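Local coordinates for protein probable endonuclease 4 (Thermotoga maritima, PDB 4HNO) that probably cleaves DNA at apurinic or apyrimidinic sites as a metal-dependent endonuclease IV, leaving a 3'-hydroxyl and a 5'-terminal sugar phosphate, at residues A[148-153]-A[182-187]; A[218-223]-A[231-236]. All coordinates share one frame; numbering follows the deposited sequence.

Contact 1 of 2, residues A[148-153]-A[182-187]. With MN (manganese (II) ion), chain C.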
loop_
_atom_site.group_PDB
_atom_site.type_symbol
_atom_site.label_atom_id
_atom_site.label_comp_id
_atom_site.label_asym_id
_atom_site.label_seq_id
_atom_site.Cartn_x
_atom_site.Cartn_y
_atom_site.Cartn_z
ATOM N N ASN A 148 -5.956 3.823 -1.321
ATOM C CA ASN A 148 -7.361 4.003 -0.971
ATOM C C ASN A 148 -7.664 3.386 0.388
ATOM O O ASN A 148 -7.036 2.399 0.802
ATOM C CB ASN A 148 -8.290 3.434 -2.037
ATOM C CG ASN A 148 -8.155 1.938 -2.168
ATOM O OD1 ASN A 148 -7.065 1.455 -2.455
ATOM N ND2 ASN A 148 -9.246 1.198 -1.992
ATOM N N VAL A 149 -8.642 3.976 1.071
ATOM C CA VAL A 149 -8.977 3.659 2.442
ATOM C C VAL A 149 -10.485 3.426 2.548
ATOM O O VAL A 149 -11.239 3.567 1.591
ATOM C CB VAL A 149 -8.494 4.757 3.408
ATOM C CG1 VAL A 149 -6.970 4.820 3.399
ATOM C CG2 VAL A 149 -9.114 6.101 3.079
ATOM N N SER A 150 -10.919 3.078 3.745
ATOM C CA SER A 150 -12.338 2.893 4.013
ATOM C C SER A 150 -12.975 4.209 4.461
ATOM O O SER A 150 -12.297 5.131 4.933
ATOM C CB SER A 150 -12.520 1.813 5.064
ATOM O OG SER A 150 -11.874 0.630 4.663
ATOM N N GLN A 151 -14.288 4.290 4.310
ATOM C CA GLN A 151 -15.044 5.503 4.609
ATOM C C GLN A 151 -15.411 5.513 6.090
ATOM O O GLN A 151 -16.532 5.177 6.472
ATOM C CB GLN A 151 -16.287 5.584 3.735
ATOM C CG GLN A 151 -16.980 6.897 3.829
ATOM C CD GLN A 151 -18.286 6.940 3.096
ATOM O OE1 GLN A 151 -18.803 5.926 2.646
ATOM N NE2 GLN A 151 -18.849 8.127 2.990
ATOM N N LYS A 152 -14.444 5.880 6.907
ATOM C CA LYS A 152 -14.580 5.898 8.353
ATOM C C LYS A 152 -14.052 7.229 8.821
ATOM O O LYS A 152 -13.022 7.707 8.350
ATOM C CB LYS A 152 -13.779 4.771 8.997
ATOM C CG LYS A 152 -14.154 3.390 8.503
ATOM C CD LYS A 152 -13.176 2.352 8.992
ATOM C CE LYS A 152 -13.321 2.115 10.482
ATOM N NZ LYS A 152 -12.346 1.111 10.992
ATOM N N GLY A 153 -14.833 7.808 9.726
ATOM C CA GLY A 153 -14.667 9.161 10.193
ATOM C C GLY A 153 -14.454 10.123 9.062
ATOM O O GLY A 153 -15.194 10.201 8.084
ATOM N N THR A 182 -7.708 -3.994 -1.790
ATOM C CA THR A 182 -8.956 -4.652 -2.149
ATOM C C THR A 182 -9.991 -4.637 -1.028
ATOM O O THR A 182 -11.186 -4.627 -1.321
ATOM C CB THR A 182 -8.701 -6.093 -2.618
ATOM O OG1 THR A 182 -8.068 -6.859 -1.609
ATOM C CG2 THR A 182 -7.839 -6.135 -3.854
ATOM N N CYS A 183 -9.565 -4.702 0.225
ATOM C CA CYS A 183 -10.521 -4.661 1.337
ATOM C C CYS A 183 -11.082 -3.261 1.488
ATOM O O CYS A 183 -12.298 -3.061 1.579
ATOM C CB CYS A 183 -9.882 -5.154 2.629
ATOM S SG CYS A 183 -11.012 -5.147 4.039
ATOM N N HIS A 184 -10.197 -2.264 1.517
ATOM C CA HIS A 184 -10.669 -0.897 1.614
ATOM C C HIS A 184 -11.619 -0.569 0.461
ATOM O O HIS A 184 -12.649 0.092 0.642
ATOM C CB HIS A 184 -9.517 0.086 1.627
ATOM C CG HIS A 184 -8.579 -0.115 2.779
ATOM N ND1 HIS A 184 -7.334 0.469 2.828
ATOM C CD2 HIS A 184 -8.667 -0.860 3.909
ATOM C CE1 HIS A 184 -6.715 0.109 3.944
ATOM N NE2 HIS A 184 -7.495 -0.708 4.618
ATOM N N GLY A 185 -11.262 -1.037 -0.735
ATOM C CA GLY A 185 -12.093 -0.790 -1.890
ATOM C C GLY A 185 -13.443 -1.493 -1.781
ATOM O O GLY A 185 -14.488 -0.916 -2.087
ATOM N N PHE A 186 -13.425 -2.754 -1.369
ATOM C CA PHE A 186 -14.669 -3.518 -1.216
ATOM C C PHE A 186 -15.590 -2.847 -0.192
ATOM O O PHE A 186 -16.802 -2.715 -0.409
ATOM C CB PHE A 186 -14.332 -4.943 -0.799
ATOM C CG PHE A 186 -15.423 -5.949 -1.032
ATOM C CD1 PHE A 186 -15.850 -6.266 -2.312
ATOM C CD2 PHE A 186 -15.997 -6.617 0.034
ATOM C CE1 PHE A 186 -16.791 -7.244 -2.515
ATOM C CE2 PHE A 186 -16.943 -7.594 -0.186
ATOM C CZ PHE A 186 -17.335 -7.892 -1.458
ATOM N N ASP A 187 -14.999 -2.379 0.904
ATOM C CA ASP A 187 -15.725 -1.611 1.909
ATOM C C ASP A 187 -16.434 -0.413 1.321
ATOM O O ASP A 187 -17.475 0.002 1.836
ATOM C CB ASP A 187 -14.736 -1.020 2.932
ATOM C CG ASP A 187 -14.432 -1.874 4.133
ATOM O OD1 ASP A 187 -15.209 -2.776 4.510
ATOM O OD2 ASP A 187 -13.386 -1.553 4.761
HETATM MN MN MN C . -7.136 -1.658 6.422
HETATM O O HOH W 1 -18.041 3.380 1.925
#
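Ser-150 and His-184 bring their CA atoms to 4.8 Å where loop 148-153, leaving strand 143-147 of the TIM barrel, runs past helix 182-187, which follows the neighbouring strand 176-181. The contact joins a first-shell metal ligand, His-184, to a second-shell loop. His-184 points toward the loop, and its ND1 donates to Asn-148 O at 2.8 Å with an N-H...O angle of 155°. The carbonyl oxygen lies at the ring edge, close to the imidazole plane, and receives the proton on a lone pair. With ND1 as donor, NE2 is left for the manganese ion, which it binds at 2.1 Å; Asp-231 and His-233 are the other two protein ligands. Histidine suits the place because its two nitrogens do both jobs, and the ND1 bond fixes the rotation of the ring. Val-149 contributes backbone, its C sitting 3.6 Å from His-184 CB. The Asn-148 side chain lies against the helix backbone: CG stands between the backbone N and the carbonyl carbon (chi1 64°), ND2 comes within 3.5 Å of Gly-185 CA, where glycine has no side chain to interfere, and OD1 accepts from Asp-181 N. Further along the loop, the small hydroxyl of Ser-150 reaches the same helix: OG, beside its own backbone N (chi1 -55°), donates to the anti lone pair of Asp-187 OD2 at 2.7 Å.

Contact 2 of 2, residues A[218-223]-A[231-236]; sequences HLNDSK and DRHERI. With MN (manganese (II) ion), chain C; MN (manganese (II) ion), chain E.
Asp-221 O is gripped twice by the facing strand of a beta hairpin: Glu-234 N donates to it at 2.9 Å, from above the carbonyl plane, and His-233 CA makes a C-H...O contact at 3.5 Å. The return bond of this antiparallel hydrogen-bonded pair, from Asp-221 N to Glu-234 O, is weak, whereas Lys-223 N meets Arg-232 O nearly straight (174°). At the exposed end, Lys-223 has a second conformer, which leaves its salt bridge to Glu-234 doubtful; Glu-234 OE2 accepts from Arg-235 N. At the buried end, Ile-236 CD1 packs 4.0 Å from Leu-219 CG, two branched apolar chains crossing at about a right angle. Asn-220 stacks its amide on His-233, the planes 28° apart, with ND2 over one ring face near the rim; a flat amide can lie on the ring while its polar end still bonds to Glu-263, whose backbone O accepts from His-233 ND1. His-233 NE2 (2.1 Å) and Asp-231 OD2 (2.0 Å) bind one manganese, and His-218 ND1 binds a second. The hairpin thus holds ligands of two of the three metal sites in one short stretch of chain, with the His-233 ring steadied through its face and through ND1.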
loop_
_atom_site.group_PDB
_atom_site.type_symbol
_atom_site.label_atom_id
_atom_site.label_comp_id
_atom_site.label_asym_id
_atom_site.label_seq_id
_atom_site.Cartn_x
_atom_site.Cartn_y
_atom_site.Cartn_z
ATOM N N HIS A 218 -2.782 -4.062 -2.403
ATOM C CA HIS A 218 -2.867 -4.711 -1.113
ATOM C C HIS A 218 -3.983 -5.743 -1.225
ATOM O O HIS A 218 -5.156 -5.395 -1.421
ATOM C CB HIS A 218 -3.157 -3.737 0.012
ATOM C CG HIS A 218 -2.011 -2.854 0.351
ATOM N ND1 HIS A 218 -2.167 -1.746 1.154
ATOM C CD2 HIS A 218 -0.695 -2.957 0.046
ATOM C CE1 HIS A 218 -0.973 -1.210 1.317
ATOM N NE2 HIS A 218 -0.065 -1.919 0.656
ATOM N N LEU A 219 -3.589 -7.002 -1.161
ATOM C CA LEU A 219 -4.466 -8.128 -1.421
ATOM C C LEU A 219 -5.000 -8.623 -0.086
ATOM O O LEU A 219 -4.353 -9.370 0.641
ATOM C CB LEU A 219 -3.697 -9.222 -2.166
ATOM C CG LEU A 219 -4.629 -10.213 -2.847
ATOM C CD1 LEU A 219 -5.225 -9.608 -4.126
ATOM C CD2 LEU A 219 -3.917 -11.526 -3.134
ATOM N N ASN A 220 -6.209 -8.164 0.223
ATOM C CA ASN A 220 -6.871 -8.429 1.493
ATOM C C ASN A 220 -8.312 -8.868 1.231
ATOM O O ASN A 220 -9.042 -8.186 0.514
ATOM C CB ASN A 220 -6.941 -7.140 2.323
ATOM C CG ASN A 220 -5.566 -6.642 2.734
ATOM O OD1 ASN A 220 -4.735 -7.431 3.190
ATOM N ND2 ASN A 220 -5.349 -5.343 2.584
ATOM N N ASP A 221 -8.725 -9.994 1.803
ATOM C CA ASP A 221 -10.155 -10.276 1.822
ATOM C C ASP A 221 -10.768 -9.342 2.886
ATOM O O ASP A 221 -10.062 -8.577 3.560
ATOM C CB ASP A 221 -10.387 -11.779 2.077
ATOM C CG ASP A 221 -11.665 -12.326 1.441
ATOM O OD1 ASP A 221 -12.661 -11.585 1.381
ATOM O OD2 ASP A 221 -11.653 -13.527 1.038
ATOM N N SER A 222 -12.084 -9.412 3.024
ATOM C CA SER A 222 -12.812 -8.591 3.975
ATOM C C SER A 222 -13.658 -9.433 4.916
ATOM O O SER A 222 -14.330 -10.370 4.492
ATOM C CB SER A 222 -13.722 -7.593 3.266
ATOM O OG SER A 222 -14.369 -6.810 4.258
ATOM N N LYS A 223 -13.658 -9.054 6.185
ATOM C CA LYS A 223 -14.550 -9.670 7.155
ATOM C C LYS A 223 -16.010 -9.277 6.940
ATOM O O LYS A 223 -16.882 -9.875 7.559
ATOM C CB LYS A 223 -14.116 -9.334 8.582
ATOM C CG LYS A 223 -12.859 -10.080 8.993
ATOM C CD LYS A 223 -12.547 -9.979 10.455
ATOM C CE LYS A 223 -11.346 -10.853 10.801
ATOM N NZ LYS A 223 -11.720 -12.296 10.937
ATOM N N ASP A 231 -13.228 -1.758 7.431
ATOM C CA ASP A 231 -11.769 -1.943 7.471
ATOM C C ASP A 231 -11.329 -3.020 8.455
ATOM O O ASP A 231 -10.558 -2.794 9.366
ATOM C CB ASP A 231 -11.043 -0.650 7.747
ATOM C CG ASP A 231 -9.567 -0.727 7.389
ATOM O OD1 ASP A 231 -8.853 0.266 7.578
ATOM O OD2 ASP A 231 -9.117 -1.775 6.859
ATOM N N ARG A 232 -11.805 -4.228 8.194
ATOM C CA ARG A 232 -11.337 -5.418 8.888
ATOM C C ARG A 232 -10.929 -6.456 7.846
ATOM O O ARG A 232 -11.772 -7.089 7.175
ATOM C CB ARG A 232 -12.410 -5.965 9.843
ATOM C CG ARG A 232 -12.726 -5.035 11.017
ATOM C CD ARG A 232 -11.509 -4.815 11.911
ATOM N NE ARG A 232 -11.821 -4.040 13.112
ATOM C CZ ARG A 232 -11.758 -2.712 13.194
ATOM N NH1 ARG A 232 -11.396 -1.988 12.138
ATOM N NH2 ARG A 232 -12.059 -2.104 14.335
ATOM N N HIS A 233 -9.611 -6.608 7.699
ATOM C CA HIS A 233 -9.075 -7.495 6.700
ATOM C C HIS A 233 -9.313 -8.951 7.097
ATOM O O HIS A 233 -9.393 -9.296 8.278
ATOM C CB HIS A 233 -7.564 -7.299 6.544
ATOM C CG HIS A 233 -7.124 -5.896 6.252
ATOM N ND1 HIS A 233 -5.798 -5.606 6.029
ATOM C CD2 HIS A 233 -7.770 -4.706 6.206
ATOM C CE1 HIS A 233 -5.662 -4.296 5.844
ATOM N NE2 HIS A 233 -6.846 -3.724 5.958
ATOM N N GLU A 234 -9.361 -9.810 6.091
ATOM C CA GLU A 234 -9.561 -11.234 6.287
ATOM C C GLU A 234 -8.590 -11.992 5.377
ATOM O O GLU A 234 -8.165 -11.507 4.324
ATOM C CB GLU A 234 -11.034 -11.602 6.000
ATOM C CG GLU A 234 -11.412 -13.078 6.167
ATOM C CD GLU A 234 -11.129 -13.596 7.557
ATOM O OE1 GLU A 234 -12.098 -13.735 8.324
ATOM O OE2 GLU A 234 -9.942 -13.860 7.879
ATOM N N ARG A 235 -8.269 -13.203 5.820
ATOM C CA ARG A 235 -7.444 -14.135 5.069
ATOM C C ARG A 235 -8.039 -14.423 3.697
ATOM O O ARG A 235 -9.254 -14.503 3.539
ATOM C CB ARG A 235 -7.309 -15.437 5.868
ATOM C CG ARG A 235 -6.738 -15.142 7.255
ATOM C CD ARG A 235 -6.112 -16.284 7.955
ATOM N NE ARG A 235 -5.094 -16.908 7.138
ATOM C CZ ARG A 235 -4.563 -18.072 7.448
ATOM N NH1 ARG A 235 -4.939 -18.698 8.556
ATOM N NH2 ARG A 235 -3.668 -18.607 6.655
ATOM N N ILE A 236 -7.174 -14.593 2.706
ATOM C CA ILE A 236 -7.623 -14.793 1.333
ATOM C C ILE A 236 -8.530 -16.005 1.251
ATOM O O ILE A 236 -8.149 -17.120 1.627
ATOM C CB ILE A 236 -6.423 -15.000 0.384
ATOM C CG1 ILE A 236 -5.456 -13.799 0.426
ATOM C CG2 ILE A 236 -6.913 -15.275 -1.034
ATOM C CD1 ILE A 236 -6.093 -12.493 0.114
HETATM MN MN MN C . -7.136 -1.658 6.422
HETATM MN MN MN E . -3.693 -1.606 2.781
HETATM O O HOH W 2 -13.813 -4.688 6.157
HETATM O O HOH W 3 -3.018 -0.800 4.423
#

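From the N terminus, contact 1 comes first: it closes the loop of 28 residues that holds strand 155-156, helix 160-169 and strand 176-181. Contact 2 follows, closing only the seven residues between the paired segments of the hairpin of strands 214-222 and 233-234, so the two lie in series and neither nests nor crosses. The centres of contacts 1 and 2 are about 11 Å apart, and the two meet directly. Asp-187 OD2 takes Asp-231 N as well as its serine partner in contact 1, and Thr-182 OG1 pairs with Asn-220 O, probably as hydrogen bonds. Both supply ligands to the same manganese, joining the loop after strand 143-147, helix 182-187 and the hairpin at one end of the barrel.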